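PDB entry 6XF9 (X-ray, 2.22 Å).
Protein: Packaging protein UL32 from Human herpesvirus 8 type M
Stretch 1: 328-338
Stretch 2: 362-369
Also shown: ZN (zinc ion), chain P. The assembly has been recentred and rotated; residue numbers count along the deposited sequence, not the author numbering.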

# COMPACT_ATOMS: atom_id res chain seq x y z
N LYS D 328 18.43 -25.78 -24.92
CA LYS D 328 17.32 -24.83 -24.92
C LYS D 328 16.33 -25.05 -26.06
O LYS D 328 16.67 -25.56 -27.09
CB LYS D 328 17.82 -23.39 -24.81
CG LYS D 328 18.30 -22.76 -26.10
CD LYS D 328 19.39 -21.74 -25.87
CE LYS D 328 18.88 -20.45 -25.29
NZ LYS D 328 20.01 -19.57 -24.95
N LEU D 329 15.09 -24.67 -25.84
CA LEU D 329 14.03 -24.94 -26.80
C LEU D 329 14.37 -24.39 -28.19
O LEU D 329 14.01 -25.00 -29.20
CB LEU D 329 12.71 -24.38 -26.29
CG LEU D 329 12.21 -25.16 -25.09
CD1 LEU D 329 11.05 -24.44 -24.37
CD2 LEU D 329 11.82 -26.51 -25.58
N VAL D 330 15.04 -23.23 -28.27
CA VAL D 330 15.31 -22.69 -29.61
C VAL D 330 16.40 -23.51 -30.31
O VAL D 330 16.41 -23.60 -31.54
CB VAL D 330 15.68 -21.19 -29.59
CG1 VAL D 330 14.49 -20.34 -29.25
CG2 VAL D 330 16.81 -20.91 -28.63
N ASP D 331 17.33 -24.09 -29.55
CA ASP D 331 18.32 -24.98 -30.16
C ASP D 331 17.72 -26.34 -30.55
O ASP D 331 18.01 -26.85 -31.63
CB ASP D 331 19.50 -25.16 -29.20
CG ASP D 331 20.41 -23.96 -29.19
OD1 ASP D 331 20.52 -23.31 -30.27
OD2 ASP D 331 20.98 -23.63 -28.11
N ARG D 332 16.85 -26.91 -29.70
CA ARG D 332 16.16 -28.15 -30.05
C ARG D 332 15.39 -28.00 -31.35
O ARG D 332 15.36 -28.91 -32.18
CB ARG D 332 15.19 -28.54 -28.95
CG ARG D 332 15.80 -29.03 -27.70
CD ARG D 332 14.73 -29.28 -26.67
NE ARG D 332 15.32 -29.66 -25.40
CZ ARG D 332 15.12 -30.82 -24.80
NH1 ARG D 332 14.31 -31.71 -25.36
NH2 ARG D 332 15.71 -31.07 -23.64
N ILE D 333 14.71 -26.87 -31.50
CA ILE D 333 13.99 -26.59 -32.74
C ILE D 333 14.95 -26.55 -33.91
O ILE D 333 14.68 -27.11 -34.98
CB ILE D 333 13.20 -25.28 -32.58
CG1 ILE D 333 12.09 -25.47 -31.55
CG2 ILE D 333 12.65 -24.83 -33.90
CD1 ILE D 333 11.58 -24.17 -30.95
N ALA D 334 16.09 -25.88 -33.74
CA ALA D 334 17.07 -25.83 -34.82
C ALA D 334 17.62 -27.22 -35.13
O ALA D 334 17.77 -27.58 -36.29
CB ALA D 334 18.21 -24.87 -34.47
N PHE D 335 17.89 -28.02 -34.09
CA PHE D 335 18.42 -29.37 -34.30
C PHE D 335 17.44 -30.24 -35.07
O PHE D 335 17.84 -30.97 -35.98
CB PHE D 335 18.76 -30.04 -32.97
CG PHE D 335 19.98 -29.46 -32.27
CD1 PHE D 335 20.69 -28.38 -32.81
CD2 PHE D 335 20.42 -30.00 -31.04
CE1 PHE D 335 21.80 -27.86 -32.14
CE2 PHE D 335 21.53 -29.48 -30.38
CZ PHE D 335 22.22 -28.41 -30.93
N VAL D 336 16.15 -30.21 -34.71
CA VAL D 336 15.16 -31.03 -35.41
C VAL D 336 15.07 -30.63 -36.88
O VAL D 336 15.02 -31.48 -37.77
CB VAL D 336 13.80 -30.95 -34.71
CG1 VAL D 336 12.72 -31.45 -35.63
CG2 VAL D 336 13.82 -31.75 -33.43
N LEU D 337 15.07 -29.33 -37.16
CA LEU D 337 14.84 -28.81 -38.50
C LEU D 337 16.09 -28.56 -39.33
O LEU D 337 15.95 -28.12 -40.47
CB LEU D 337 14.05 -27.49 -38.41
CG LEU D 337 12.65 -27.54 -37.80
CD1 LEU D 337 12.04 -26.20 -38.00
CD2 LEU D 337 11.79 -28.61 -38.48
N ASP D 338 17.30 -28.77 -38.80
CA ASP D 338 18.49 -28.69 -39.66
C ASP D 338 18.57 -29.90 -40.58
O ASP D 338 18.96 -29.78 -41.75
CB ASP D 338 19.78 -28.58 -38.86
CG ASP D 338 21.01 -28.54 -39.77
OD1 ASP D 338 20.90 -27.99 -40.90
OD2 ASP D 338 22.09 -29.07 -39.38
N GLU D 362 10.24 -17.99 -34.15
CA GLU D 362 8.84 -18.10 -34.57
C GLU D 362 8.25 -19.41 -34.12
O GLU D 362 7.10 -19.46 -33.67
CB GLU D 362 8.68 -17.96 -36.08
CG GLU D 362 9.16 -16.64 -36.68
CD GLU D 362 8.70 -16.45 -38.11
OE1 GLU D 362 9.56 -16.62 -39.01
OE2 GLU D 362 7.49 -16.18 -38.32
N ILE D 363 9.02 -20.50 -34.26
CA ILE D 363 8.53 -21.81 -33.84
C ILE D 363 8.51 -21.90 -32.33
O ILE D 363 7.56 -22.43 -31.74
CB ILE D 363 9.39 -22.91 -34.49
CG1 ILE D 363 9.16 -22.92 -35.99
CG2 ILE D 363 9.07 -24.28 -33.92
CD1 ILE D 363 10.25 -23.57 -36.76
N HIS D 364 9.54 -21.36 -31.66
CA HIS D 364 9.52 -21.28 -30.20
C HIS D 364 8.31 -20.52 -29.72
O HIS D 364 7.58 -20.98 -28.83
CB HIS D 364 10.79 -20.60 -29.69
CG HIS D 364 10.85 -20.49 -28.19
ND1 HIS D 364 11.42 -19.41 -27.55
CD2 HIS D 364 10.43 -21.33 -27.22
CE1 HIS D 364 11.34 -19.58 -26.24
NE2 HIS D 364 10.74 -20.74 -26.01
N LYS D 365 8.08 -19.33 -30.28
CA LYS D 365 6.94 -18.50 -29.90
C LYS D 365 5.64 -19.24 -30.10
O LYS D 365 4.75 -19.19 -29.25
CB LYS D 365 6.95 -17.22 -30.70
CG LYS D 365 5.67 -16.47 -30.64
CD LYS D 365 5.70 -15.32 -31.61
CE LYS D 365 4.31 -14.82 -31.83
NZ LYS D 365 4.36 -13.57 -32.58
N HIS D 366 5.51 -19.93 -31.23
CA HIS D 366 4.21 -20.51 -31.56
C HIS D 366 3.91 -21.75 -30.75
O HIS D 366 2.78 -21.91 -30.27
CB HIS D 366 4.15 -20.85 -33.06
CG HIS D 366 2.93 -21.62 -33.46
ND1 HIS D 366 1.72 -21.01 -33.71
CD2 HIS D 366 2.73 -22.95 -33.61
CE1 HIS D 366 0.82 -21.94 -34.01
NE2 HIS D 366 1.41 -23.12 -33.95
N LEU D 367 4.88 -22.63 -30.55
CA LEU D 367 4.57 -23.89 -29.87
C LEU D 367 4.65 -23.79 -28.35
O LEU D 367 4.00 -24.59 -27.66
CB LEU D 367 5.52 -25.00 -30.32
CG LEU D 367 5.40 -25.53 -31.75
CD1 LEU D 367 6.59 -26.43 -32.05
CD2 LEU D 367 4.11 -26.28 -31.94
N PHE D 368 5.44 -22.86 -27.79
CA PHE D 368 5.71 -22.89 -26.36
C PHE D 368 5.45 -21.58 -25.63
O PHE D 368 5.37 -21.62 -24.40
CB PHE D 368 7.18 -23.30 -26.09
CG PHE D 368 7.60 -24.62 -26.74
CD1 PHE D 368 7.29 -25.83 -26.13
CD2 PHE D 368 8.31 -24.64 -27.94
CE1 PHE D 368 7.68 -27.05 -26.72
CE2 PHE D 368 8.70 -25.86 -28.53
CZ PHE D 368 8.38 -27.06 -27.91
N CYS D 369 5.29 -20.44 -26.31
CA CYS D 369 5.21 -19.14 -25.66
C CYS D 369 3.92 -18.37 -25.91
O CYS D 369 3.21 -18.05 -24.94
CB CYS D 369 6.38 -18.24 -26.06
SG CYS D 369 7.93 -18.95 -25.58
ZN ZN P . 1.21 -18.88 -33.94

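The helical stretches 1 and 2 cross at 114°, their axes 9.4 Å apart at closest approach, and apolar packing joins them; no hydrogen bond passes between them. Glu362 opens stretch 2 without touching the partner helix. Ile363, directed toward stretch 1, meets two residues one turn apart: its CG2 lies 3.6 Å from Ile333 CG2, and its CD1 lies 3.4 Å from Leu337 CD1. Branched aliphatic chains suit this place, filling buried space with no polar group to satisfy. His364 follows where the backbones come nearest, its CA 6.0 Å from Val330 CA. Val330 CG1 sits 3.6 Å from His364 ND1 and Leu329 CB 3.9 Å from His364 CD2, so the ring rests obliquely against aliphatic carbons of stretch 1, while ND1 is hydrogen-bonded elsewhere in the structure. Ile333 CD1 also reaches this residue's backbone, 3.5 Å from His364 N. Lys365 points away, and His366, out of reach of stretch 1, binds zinc through ND1, with ND1 to ZN 2.2 Å. Phe368 turns back toward stretch 1: Leu329 CD2 lies over one ring face, 4.2 Å from Phe368 CZ, in a CH-pi contact, while Ile333 CD1 approaches the ring edge, 4.1 Å from Phe368 CE2. Ile333 thus touches Ile363, His364 and Phe368. The contact buries 346 Å² in all, counting both sides.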